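Local atomic coordinates of superoxide dismutase [Mn/Fe] (Aeropyrum pernix, PDB entry 3AK2), a protein that catalyses the dismutation of superoxide to oxygen and hydrogen peroxide at a metal centre that can work with manganese or iron. Residues Thr80-Asn85 / Val128-Leu133; Ala121-Glu126 / Tyr182-Trp187; Glu148-Leu153 / Asp165-Ala170. All coordinates share one frame; numbering follows the deposited sequence.

How the contacts relate
Contacts 1 and 3 lie at or beside the manganese site and show how second-shell packing and first-shell coordination share one framework; contact 2 lies farther out. Centre to centre, about 9 Å separates contacts 1 and 3, and about 11 Å contact 2 from either. Contact 1 joins the end of helix 62-82, in the alpha-hairpin domain, to strand 129-136; contacts 2 and 3 lie within the C-terminal domain. Along the chain, contacts 1 and 2 interleave, contact 1 closes before contact 3 opens, and contact 3 falls between the halves of contact 2. Probable hydrogen bonds from Gly129 O to Val166 N and from helix 179-186, Tyr182 OH to Asp165 O, probably help to hold the segment carrying Asp165.

Contact 1 of 3, residues Thr80-Asn85 / Val128-Leu133; sequences TIFWPN and VGWGVL
Asn85 ND2, gripped by Asp194 OD2 and Ile161 O, fixes the chain just after the turn from which Phe82 reaches Trp130. The same turn is closed by Asn85 N bonding to Ile81 O at 3.1 Å, while Asn85 OD1 accepts from Val163 N. Helix 62-82 is thereby fastened to strand 159-165, and Phe82 and Trp130 meet as a T-shaped aromatic pair. The edge of the indole points toward the phenyl face, with the planes at 82° and the ring centroids 5.8 Å apart. One atom does the touching: Trp130 CZ3, which lies 3.9 Å from Phe82 CB and 4.0 Å from Phe82 CG. Relative to the indole, Phe82 CB lies at its edge, near the ring plane. Phe82 holds CG anti to its backbone N (chi1 -176°), a setting that also places its CD2 over a face of the Trp83 ring. Beyond the pair, Asp165 touches both rings and His79 meets Trp130 edge-to-face, with the Trp130 side chain about 5 Å from the manganese ion. The chemistry between Phe82 and Trp130 is thus apolar contact, to which the edge-to-face setting of the rings probably adds a weak electrostatic attraction, consistent with a buried hydrophobic second shell around the metal.

Contact 2 of 3, residues Ala121-Glu126 / Tyr182-Trp187; sequences AAKTVE and YVENWW
The C-terminal turn of helix 111-123 meets helix 179-186 in the C-terminal domain, where Ala122 and Lys123 touch Val183 and Glu184. The apolar part centres on Val183, whose CG2 branch reaches Ala122 CB at 4.0 Å and Lys123 CG at the same 4.0 Å. Its other branch, CG1, also touches Ala122 CB, so both methyls meet the alanine. Lys123 then crosses Val183 obliquely with its chain extended beyond CG, which carries NZ past the valine to Glu184. There Lys123 NZ donates to Glu184 OE2 at 2.8 Å in a salt bridge. The Glu184 chain is bent at chi2 (-62°) and crosses the lysine at about a right angle; its OE2 uses the anti lone pair, the one directed away from OE1. With a methionine in place of Lys123, Glu184 would probably be left without its positive mate and its carboxylate set free to turn. Further ties run alongside: Arg179 NH1 bonds to Lys123 O and Val125 O, and Trp187 NE1 bonds to Ser119 OG on helix 111-123. Beneath both helices runs strand 159-165, whose Ile164 touches Ala122, Val183 and Trp186.

Contact 3 of 3, residues Glu148-Leu153 / Asp165-Ala170; sequences EKHNVL and DVWEHA. With MN (manganese (II) ion), chain E; EDO (1,2-ethanediol), chain F.
His150 and Trp167 both set CG anti to the carbonyl carbon, the tryptophan with chi1 at -79°, and from these starting points their rings come to lie nearly parallel but slid apart. The planes are at 17° to each other, and the overlap is slight. His150 NE2 is 3.4 Å from Trp167 CZ2, and CZ2 lies over one face of the imidazole. At the indole edge, Trp167 NE1 donates to Lys149 O at 3.2 Å. Lys149 O lies near the indole plane, yet the donor sits 64° out of the carbonyl plane, well off the usual lone-pair directions.

This pair borders the manganese site characteristic of the iron/manganese superoxide dismutases. Asp165 OD2 binds the metal at 2.0 Å and His169 NE2 at 2.2 Å; a water at 2.1 Å, His31 and His79 complete the sphere. The water lies in the plane of the His150 ring, at its edge, with a weak bond of 3.3 Å to NE2, and also over a face of Trp167. It donates, again weakly, to Asp165 OD1. Asp165 OD1 also closes an Asx turn, accepting from Trp167 N at 3.0 Å from above the carboxylate plane, so the one carboxylate holds the metal with OD2 and helps to fix the backbone that carries the indole with OD1.

On the other segment, Asn151 and Val152 both face Glu148 in a classic beta bulge, and an ethanediol, probably from the crystallisation liquor, donates O2 to Glu148 OE2 and also bonds to Glu148 of a neighbouring subunit. Lys149 NZ makes salt bridges with Glu126 and Glu148 of that same subunit. Across the same interface, His169 ND1 bonds to Glu168 OE2 of that subunit, and Glu168 OE2 returns the bond to His169 ND1 there, linking the two metal sites.

Contact 1 of 3, residues Thr80-Asn85 / Val128-Leu133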
loop_
_atom_site.group_PDB
_atom_site.type_symbol
_atom_site.label_atom_id
_atom_site.label_comp_id
_atom_site.label_asym_id
_atom_site.label_seq_id
_atom_site.Cartn_x
_atom_site.Cartn_y
_atom_site.Cartn_z
ATOM N N THR A 80 3.286 -21.655 -3.631
ATOM C CA THR A 80 2.696 -22.989 -3.730
ATOM C C THR A 80 2.023 -23.208 -5.088
ATOM O O THR A 80 2.069 -24.313 -5.628
ATOM C CB THR A 80 1.711 -23.228 -2.564
ATOM O OG1 THR A 80 2.443 -23.261 -1.333
ATOM C CG2 THR A 80 0.934 -24.537 -2.723
ATOM N N ILE A 81 1.422 -22.159 -5.641
ATOM C CA ILE A 81 0.835 -22.224 -6.981
ATOM C C ILE A 81 1.927 -22.092 -8.056
ATOM O O ILE A 81 1.909 -22.805 -9.065
ATOM C CB ILE A 81 -0.257 -21.144 -7.163
ATOM C CG1 ILE A 81 -1.378 -21.347 -6.136
ATOM C CG2 ILE A 81 -0.801 -21.156 -8.592
ATOM C CD1 ILE A 81 -2.364 -20.195 -6.050
ATOM N N PHE A 82 2.888 -21.200 -7.815
ATOM C CA PHE A 82 3.973 -20.907 -8.758
ATOM C C PHE A 82 4.761 -22.145 -9.208
ATOM O O PHE A 82 4.999 -22.325 -10.406
ATOM C CB PHE A 82 4.906 -19.858 -8.138
ATOM C CG PHE A 82 6.015 -19.381 -9.044
ATOM C CD1 PHE A 82 5.741 -18.812 -10.281
ATOM C CD2 PHE A 82 7.344 -19.464 -8.626
ATOM C CE1 PHE A 82 6.780 -18.357 -11.105
ATOM C CE2 PHE A 82 8.385 -19.005 -9.432
ATOM C CZ PHE A 82 8.103 -18.455 -10.675
ATOM N N TRP A 83 5.158 -23.002 -8.268
ATOM C CA TRP A 83 6.008 -24.137 -8.644
ATOM C C TRP A 83 5.339 -25.122 -9.622
ATOM O O TRP A 83 5.899 -25.391 -10.686
ATOM C CB TRP A 83 6.571 -24.882 -7.432
ATOM C CG TRP A 83 7.161 -24.039 -6.342
ATOM C CD1 TRP A 83 6.824 -24.077 -5.021
ATOM C CD2 TRP A 83 8.217 -23.070 -6.461
ATOM N NE1 TRP A 83 7.592 -23.188 -4.308
ATOM C CE2 TRP A 83 8.459 -22.563 -5.163
ATOM C CE3 TRP A 83 8.989 -22.592 -7.529
ATOM C CZ2 TRP A 83 9.422 -21.589 -4.906
ATOM C CZ3 TRP A 83 9.951 -21.621 -7.269
ATOM C CH2 TRP A 83 10.156 -21.132 -5.967
ATOM N N PRO A 84 4.154 -25.672 -9.270
ATOM C CA PRO A 84 3.495 -26.576 -10.224
ATOM C C PRO A 84 2.945 -25.888 -11.476
ATOM O O PRO A 84 2.630 -26.571 -12.459
ATOM C CB PRO A 84 2.364 -27.197 -9.402
ATOM C CG PRO A 84 2.073 -26.196 -8.333
ATOM C CD PRO A 84 3.394 -25.559 -8.012
ATOM N N ASN A 85 2.830 -24.560 -11.451
ATOM C CA ASN A 85 2.525 -23.778 -12.656
ATOM C C ASN A 85 3.633 -23.889 -13.701
ATOM O O ASN A 85 3.453 -23.451 -14.839
ATOM C CB ASN A 85 2.369 -22.290 -12.323
ATOM C CG ASN A 85 0.948 -21.879 -11.933
ATOM O OD1 ASN A 85 0.742 -20.726 -11.559
ATOM N ND2 ASN A 85 -0.024 -22.785 -12.035
ATOM N N VAL A 128 8.159 -5.121 -6.454
ATOM C CA VAL A 128 8.088 -6.567 -6.564
ATOM C C VAL A 128 6.632 -7.027 -6.516
ATOM O O VAL A 128 5.771 -6.336 -5.966
ATOM C CB VAL A 128 8.936 -7.260 -5.489
ATOM C CG1 VAL A 128 10.413 -6.929 -5.694
ATOM C CG2 VAL A 128 8.485 -6.865 -4.088
ATOM N N GLY A 129 6.354 -8.176 -7.119
ATOM C CA GLY A 129 5.003 -8.709 -7.130
ATOM C C GLY A 129 4.816 -9.844 -8.108
ATOM O O GLY A 129 5.754 -10.602 -8.383
ATOM N N TRP A 130 3.598 -9.946 -8.634
ATOM C CA TRP A 130 3.160 -11.092 -9.422
ATOM C C TRP A 130 2.282 -10.650 -10.571
ATOM O O TRP A 130 1.514 -9.702 -10.441
ATOM C CB TRP A 130 2.320 -12.040 -8.554
ATOM C CG TRP A 130 3.019 -12.527 -7.339
ATOM C CD1 TRP A 130 3.177 -11.857 -6.159
ATOM C CD2 TRP A 130 3.648 -13.803 -7.164
ATOM N NE1 TRP A 130 3.882 -12.628 -5.270
ATOM C CE2 TRP A 130 4.183 -13.829 -5.859
ATOM C CE3 TRP A 130 3.817 -14.926 -7.989
ATOM C CZ2 TRP A 130 4.876 -14.930 -5.356
ATOM C CZ3 TRP A 130 4.500 -16.022 -7.486
ATOM C CH2 TRP A 130 5.027 -16.012 -6.185
ATOM N N GLY A 131 2.392 -11.360 -11.692
ATOM C CA GLY A 131 1.359 -11.335 -12.726
ATOM C C GLY A 131 0.426 -12.505 -12.476
ATOM O O GLY A 131 0.884 -13.614 -12.205
ATOM N N VAL A 132 -0.881 -12.258 -12.546
ATOM C CA VAL A 132 -1.868 -13.263 -12.152
ATOM C C VAL A 132 -2.977 -13.436 -13.183
ATOM O O VAL A 132 -3.610 -12.464 -13.596
ATOM C CB VAL A 132 -2.500 -12.919 -10.767
ATOM C CG1 VAL A 132 -3.573 -13.939 -10.377
ATOM C CG2 VAL A 132 -1.426 -12.823 -9.677
ATOM N N LEU A 133 -3.184 -14.684 -13.598
ATOM C CA LEU A 133 -4.387 -15.070 -14.319
ATOM C C LEU A 133 -5.302 -15.762 -13.320
ATOM O O LEU A 133 -4.924 -16.772 -12.717
ATOM C CB LEU A 133 -4.054 -16.015 -15.480
ATOM C CG LEU A 133 -5.244 -16.590 -16.258
ATOM C CD1 LEU A 133 -5.983 -15.498 -17.008
ATOM C CD2 LEU A 133 -4.784 -17.675 -17.222
#

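Contact 2 of 3, residues Ala121-Glu126 / Tyr182-Trp187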
loop_
_atom_site.group_PDB
_atom_site.type_symbol
_atom_site.label_atom_id
_atom_site.label_comp_id
_atom_site.label_asym_id
_atom_site.label_seq_id
_atom_site.Cartn_x
_atom_site.Cartn_y
_atom_site.Cartn_z
ATOM N N ALA A 121 1.351 -7.136 -18.120
ATOM C CA ALA A 121 0.998 -7.081 -16.699
ATOM C C ALA A 121 2.186 -7.481 -15.819
ATOM O O ALA A 121 2.498 -6.798 -14.844
ATOM C CB ALA A 121 -0.206 -7.954 -16.411
ATOM N N ALA A 122 2.859 -8.574 -16.174
ATOM C CA ALA A 122 4.010 -9.049 -15.401
ATOM C C ALA A 122 5.189 -8.078 -15.442
ATOM O O ALA A 122 5.796 -7.772 -14.412
ATOM C CB ALA A 122 4.439 -10.420 -15.892
ATOM N N LYS A 123 5.509 -7.592 -16.636
ATOM C CA LYS A 123 6.660 -6.716 -16.815
ATOM C C LYS A 123 6.516 -5.397 -16.069
ATOM O O LYS A 123 7.506 -4.847 -15.573
ATOM C CB LYS A 123 6.916 -6.454 -18.301
ATOM C CG LYS A 123 7.528 -7.642 -19.023
ATOM C CD LYS A 123 7.665 -7.375 -20.511
ATOM C CE LYS A 123 7.850 -8.670 -21.286
ATOM N NZ LYS A 123 7.903 -8.431 -22.757
ATOM N N THR A 124 5.284 -4.901 -15.983
ATOM C CA THR A 124 5.045 -3.562 -15.450
ATOM C C THR A 124 4.581 -3.530 -13.989
ATOM O O THR A 124 4.091 -2.504 -13.517
ATOM C CB THR A 124 4.063 -2.768 -16.334
ATOM O OG1 THR A 124 2.788 -3.423 -16.355
ATOM C CG2 THR A 124 4.612 -2.606 -17.769
ATOM N N VAL A 125 4.739 -4.639 -13.271
ATOM C CA VAL A 125 4.515 -4.615 -11.827
ATOM C C VAL A 125 5.478 -3.587 -11.240
ATOM O O VAL A 125 6.675 -3.598 -11.536
ATOM C CB VAL A 125 4.726 -5.998 -11.181
ATOM C CG1 VAL A 125 4.718 -5.887 -9.666
ATOM C CG2 VAL A 125 3.641 -6.965 -11.638
ATOM N N GLU A 126 4.943 -2.679 -10.434
ATOM C CA GLU A 126 5.757 -1.635 -9.841
ATOM C C GLU A 126 6.334 -2.129 -8.521
ATOM O O GLU A 126 5.593 -2.453 -7.595
ATOM C CB GLU A 126 4.919 -0.389 -9.629
ATOM C CG GLU A 126 5.733 0.816 -9.250
ATOM C CD GLU A 126 4.879 2.043 -9.156
ATOM O OE1 GLU A 126 4.954 2.883 -10.080
ATOM O OE2 GLU A 126 4.119 2.152 -8.167
ATOM N N TYR A 182 13.283 -12.136 -18.730
ATOM C CA TYR A 182 12.820 -13.193 -17.834
ATOM C C TYR A 182 11.385 -13.614 -18.138
ATOM O O TYR A 182 11.104 -14.805 -18.272
ATOM C CB TYR A 182 12.955 -12.762 -16.373
ATOM C CG TYR A 182 12.121 -13.554 -15.387
ATOM C CD1 TYR A 182 12.379 -14.904 -15.143
ATOM C CD2 TYR A 182 11.091 -12.940 -14.677
ATOM C CE1 TYR A 182 11.618 -15.627 -14.228
ATOM C CE2 TYR A 182 10.326 -13.651 -13.756
ATOM C CZ TYR A 182 10.599 -14.992 -13.531
ATOM O OH TYR A 182 9.859 -15.715 -12.619
ATOM N N VAL A 183 10.490 -12.632 -18.249
ATOM C CA VAL A 183 9.073 -12.899 -18.504
ATOM C C VAL A 183 8.883 -13.613 -19.842
ATOM O O VAL A 183 8.116 -14.574 -19.935
ATOM C CB VAL A 183 8.237 -11.595 -18.452
ATOM C CG1 VAL A 183 6.802 -11.830 -18.923
ATOM C CG2 VAL A 183 8.256 -11.002 -17.042
ATOM N N GLU A 184 9.595 -13.151 -20.867
ATOM C CA GLU A 184 9.528 -13.776 -22.186
ATOM C C GLU A 184 9.976 -15.239 -22.141
ATOM O O GLU A 184 9.345 -16.113 -22.741
ATOM C CB GLU A 184 10.356 -12.986 -23.204
ATOM C CG GLU A 184 9.757 -11.630 -23.587
ATOM C CD GLU A 184 8.395 -11.743 -24.259
ATOM O OE1 GLU A 184 8.186 -12.687 -25.053
ATOM O OE2 GLU A 184 7.534 -10.877 -24.000
ATOM N N ASN A 185 11.056 -15.496 -21.411
ATOM C CA ASN A 185 11.595 -16.845 -21.273
ATOM C C ASN A 185 10.729 -17.776 -20.426
ATOM O O ASN A 185 10.670 -18.980 -20.678
ATOM C CB ASN A 185 13.021 -16.796 -20.730
ATOM C CG ASN A 185 14.047 -16.610 -21.824
ATOM O OD1 ASN A 185 14.364 -17.548 -22.552
ATOM N ND2 ASN A 185 14.577 -15.398 -21.945
ATOM N N TRP A 186 10.045 -17.209 -19.437
ATOM C CA TRP A 186 9.197 -17.976 -18.524
ATOM C C TRP A 186 8.098 -18.765 -19.243
ATOM O O TRP A 186 7.729 -19.857 -18.809
ATOM C CB TRP A 186 8.612 -17.039 -17.462
ATOM C CG TRP A 186 7.527 -17.615 -16.598
ATOM C CD1 TRP A 186 7.685 -18.350 -15.458
ATOM C CD2 TRP A 186 6.117 -17.467 -16.792
ATOM N NE1 TRP A 186 6.456 -18.676 -14.934
ATOM C CE2 TRP A 186 5.476 -18.148 -15.733
ATOM C CE3 TRP A 186 5.332 -16.826 -17.760
ATOM C CZ2 TRP A 186 4.084 -18.205 -15.615
ATOM C CZ3 TRP A 186 3.951 -16.882 -17.641
ATOM C CH2 TRP A 186 3.342 -17.565 -16.573
ATOM N N TRP A 187 7.598 -18.232 -20.357
ATOM C CA TRP A 187 6.577 -18.932 -21.138
ATOM C C TRP A 187 7.002 -20.338 -21.556
ATOM O O TRP A 187 6.163 -21.222 -21.708
ATOM C CB TRP A 187 6.181 -18.117 -22.369
ATOM C CG TRP A 187 5.463 -16.865 -22.008
ATOM C CD1 TRP A 187 5.980 -15.602 -21.979
ATOM C CD2 TRP A 187 4.100 -16.751 -21.591
ATOM N NE1 TRP A 187 5.019 -14.705 -21.575
ATOM C CE2 TRP A 187 3.854 -15.384 -21.335
ATOM C CE3 TRP A 187 3.058 -17.672 -21.413
ATOM C CZ2 TRP A 187 2.608 -14.915 -20.906
ATOM C CZ3 TRP A 187 1.819 -17.204 -20.989
ATOM C CH2 TRP A 187 1.606 -15.835 -20.745
#

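Contact 3 of 3, residues Glu148-Leu153 / Asp165-Ala170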
loop_
_atom_site.group_PDB
_atom_site.type_symbol
_atom_site.label_atom_id
_atom_site.label_comp_id
_atom_site.label_asym_id
_atom_site.label_seq_id
_atom_site.Cartn_x
_atom_site.Cartn_y
_atom_site.Cartn_z
ATOM N N GLU A 148 1.091 -6.621 -5.937
ATOM C CA GLU A 148 2.337 -6.055 -5.411
ATOM C C GLU A 148 2.671 -6.740 -4.088
ATOM O O GLU A 148 1.768 -7.178 -3.370
ATOM C CB GLU A 148 2.222 -4.536 -5.256
ATOM C CG GLU A 148 2.212 -3.813 -6.602
ATOM C CD GLU A 148 2.094 -2.300 -6.501
ATOM O OE1 GLU A 148 1.673 -1.689 -7.505
ATOM O OE2 GLU A 148 2.416 -1.721 -5.434
ATOM N N LYS A 149 3.961 -6.840 -3.763
ATOM C CA LYS A 149 4.410 -7.739 -2.696
ATOM C C LYS A 149 3.731 -9.092 -2.919
ATOM O O LYS A 149 3.812 -9.629 -4.020
ATOM C CB LYS A 149 4.141 -7.163 -1.295
ATOM C CG LYS A 149 4.954 -5.901 -0.979
ATOM C CD LYS A 149 5.075 -5.618 0.523
ATOM C CE LYS A 149 3.763 -5.236 1.172
ATOM N NZ LYS A 149 4.049 -4.824 2.574
ATOM N N HIS A 150 3.058 -9.627 -1.901
ATOM C CA HIS A 150 2.226 -10.821 -2.069
ATOM C C HIS A 150 0.762 -10.540 -1.827
ATOM O O HIS A 150 -0.090 -11.386 -2.107
ATOM C CB HIS A 150 2.659 -11.904 -1.094
ATOM C CG HIS A 150 4.075 -12.318 -1.266
ATOM N ND1 HIS A 150 4.973 -12.389 -0.223
ATOM C CD2 HIS A 150 4.752 -12.673 -2.379
ATOM C CE1 HIS A 150 6.147 -12.775 -0.693
ATOM N NE2 HIS A 150 6.039 -12.952 -1.996
ATOM N N ASN A 151 0.472 -9.350 -1.309
ATOM C CA ASN A 151 -0.783 -9.100 -0.603
ATOM C C ASN A 151 -1.251 -7.667 -0.782
ATOM O O ASN A 151 -1.868 -7.100 0.111
ATOM C CB ASN A 151 -0.604 -9.402 0.892
ATOM C CG ASN A 151 0.425 -8.496 1.553
ATOM O OD1 ASN A 151 1.363 -8.010 0.908
ATOM N ND2 ASN A 151 0.262 -8.275 2.847
ATOM N N VAL A 152 -0.931 -7.074 -1.927
ATOM C CA VAL A 152 -1.394 -5.737 -2.267
ATOM C C VAL A 152 -1.957 -5.828 -3.680
ATOM O O VAL A 152 -1.307 -6.364 -4.582
ATOM C CB VAL A 152 -0.254 -4.689 -2.177
ATOM C CG1 VAL A 152 -0.748 -3.291 -2.571
ATOM C CG2 VAL A 152 0.355 -4.664 -0.765
ATOM N N LEU A 153 -3.176 -5.323 -3.850
ATOM C CA LEU A 153 -3.958 -5.402 -5.102
ATOM C C LEU A 153 -4.665 -6.734 -5.297
ATOM O O LEU A 153 -5.534 -6.840 -6.164
ATOM C CB LEU A 153 -3.142 -5.063 -6.361
ATOM C CG LEU A 153 -2.348 -3.755 -6.383
ATOM C CD1 LEU A 153 -1.615 -3.602 -7.711
ATOM C CD2 LEU A 153 -3.228 -2.548 -6.109
ATOM N N ASP A 165 6.049 -14.979 -10.778
ATOM C CA ASP A 165 6.738 -14.216 -9.753
ATOM C C ASP A 165 7.684 -13.237 -10.431
ATOM O O ASP A 165 8.584 -13.657 -11.172
ATOM C CB ASP A 165 7.525 -15.183 -8.875
ATOM C CG ASP A 165 8.084 -14.540 -7.623
ATOM O OD1 ASP A 165 7.918 -13.316 -7.407
ATOM O OD2 ASP A 165 8.689 -15.292 -6.845
ATOM N N VAL A 166 7.471 -11.940 -10.211
ATOM C CA VAL A 166 8.404 -10.922 -10.693
ATOM C C VAL A 166 9.087 -10.150 -9.563
ATOM O O VAL A 166 9.576 -9.036 -9.765
ATOM C CB VAL A 166 7.786 -9.971 -11.756
ATOM C CG1 VAL A 166 7.507 -10.724 -13.054
ATOM C CG2 VAL A 166 6.525 -9.298 -11.237
ATOM N N TRP A 167 9.139 -10.749 -8.375
ATOM C CA TRP A 167 10.084 -10.272 -7.373
ATOM C C TRP A 167 11.473 -10.370 -7.984
ATOM O O TRP A 167 11.735 -11.261 -8.796
ATOM C CB TRP A 167 10.034 -11.123 -6.116
ATOM C CG TRP A 167 8.885 -10.822 -5.205
ATOM C CD1 TRP A 167 7.550 -10.923 -5.497
ATOM C CD2 TRP A 167 8.969 -10.398 -3.844
ATOM N NE1 TRP A 167 6.802 -10.577 -4.399
ATOM C CE2 TRP A 167 7.646 -10.260 -3.367
ATOM C CE3 TRP A 167 10.034 -10.121 -2.977
ATOM C CZ2 TRP A 167 7.360 -9.846 -2.060
ATOM C CZ3 TRP A 167 9.753 -9.715 -1.680
ATOM C CH2 TRP A 167 8.424 -9.583 -1.234
ATOM N N GLU A 168 12.362 -9.467 -7.595
ATOM C CA GLU A 168 13.703 -9.454 -8.174
ATOM C C GLU A 168 14.445 -10.768 -7.926
ATOM O O GLU A 168 15.166 -11.242 -8.805
ATOM C CB GLU A 168 14.486 -8.233 -7.690
ATOM C CG GLU A 168 13.860 -6.925 -8.179
ATOM C CD GLU A 168 14.590 -5.679 -7.728
ATOM O OE1 GLU A 168 15.014 -5.608 -6.556
ATOM O OE2 GLU A 168 14.713 -4.750 -8.558
ATOM N N HIS A 169 14.236 -11.377 -6.760
ATOM C CA HIS A 169 14.883 -12.654 -6.448
ATOM C C HIS A 169 14.513 -13.788 -7.403
ATOM O O HIS A 169 15.206 -14.804 -7.448
ATOM C CB HIS A 169 14.654 -13.085 -4.990
ATOM C CG HIS A 169 13.231 -13.426 -4.651
ATOM N ND1 HIS A 169 12.509 -12.723 -3.710
ATOM C CD2 HIS A 169 12.409 -14.412 -5.091
ATOM C CE1 HIS A 169 11.301 -13.249 -3.596
ATOM N NE2 HIS A 169 11.212 -14.274 -4.426
ATOM N N ALA A 170 13.417 -13.634 -8.142
ATOM C CA ALA A 170 12.992 -14.662 -9.084
ATOM C C ALA A 170 13.835 -14.683 -10.363
ATOM O O ALA A 170 13.811 -15.668 -11.103
ATOM C CB ALA A 170 11.501 -14.511 -9.417
HETATM MN MN MN E . 9.347 -15.359 -4.922
HETATM C C1 EDO F . 4.437 -1.642 -1.104
HETATM O O1 EDO F . 5.301 -2.539 -0.399
HETATM C C2 EDO F . 3.584 -2.434 -2.085
HETATM O O2 EDO F . 4.212 -2.406 -3.371
HETATM O O HOH W 1 8.097 -13.700 -4.495
#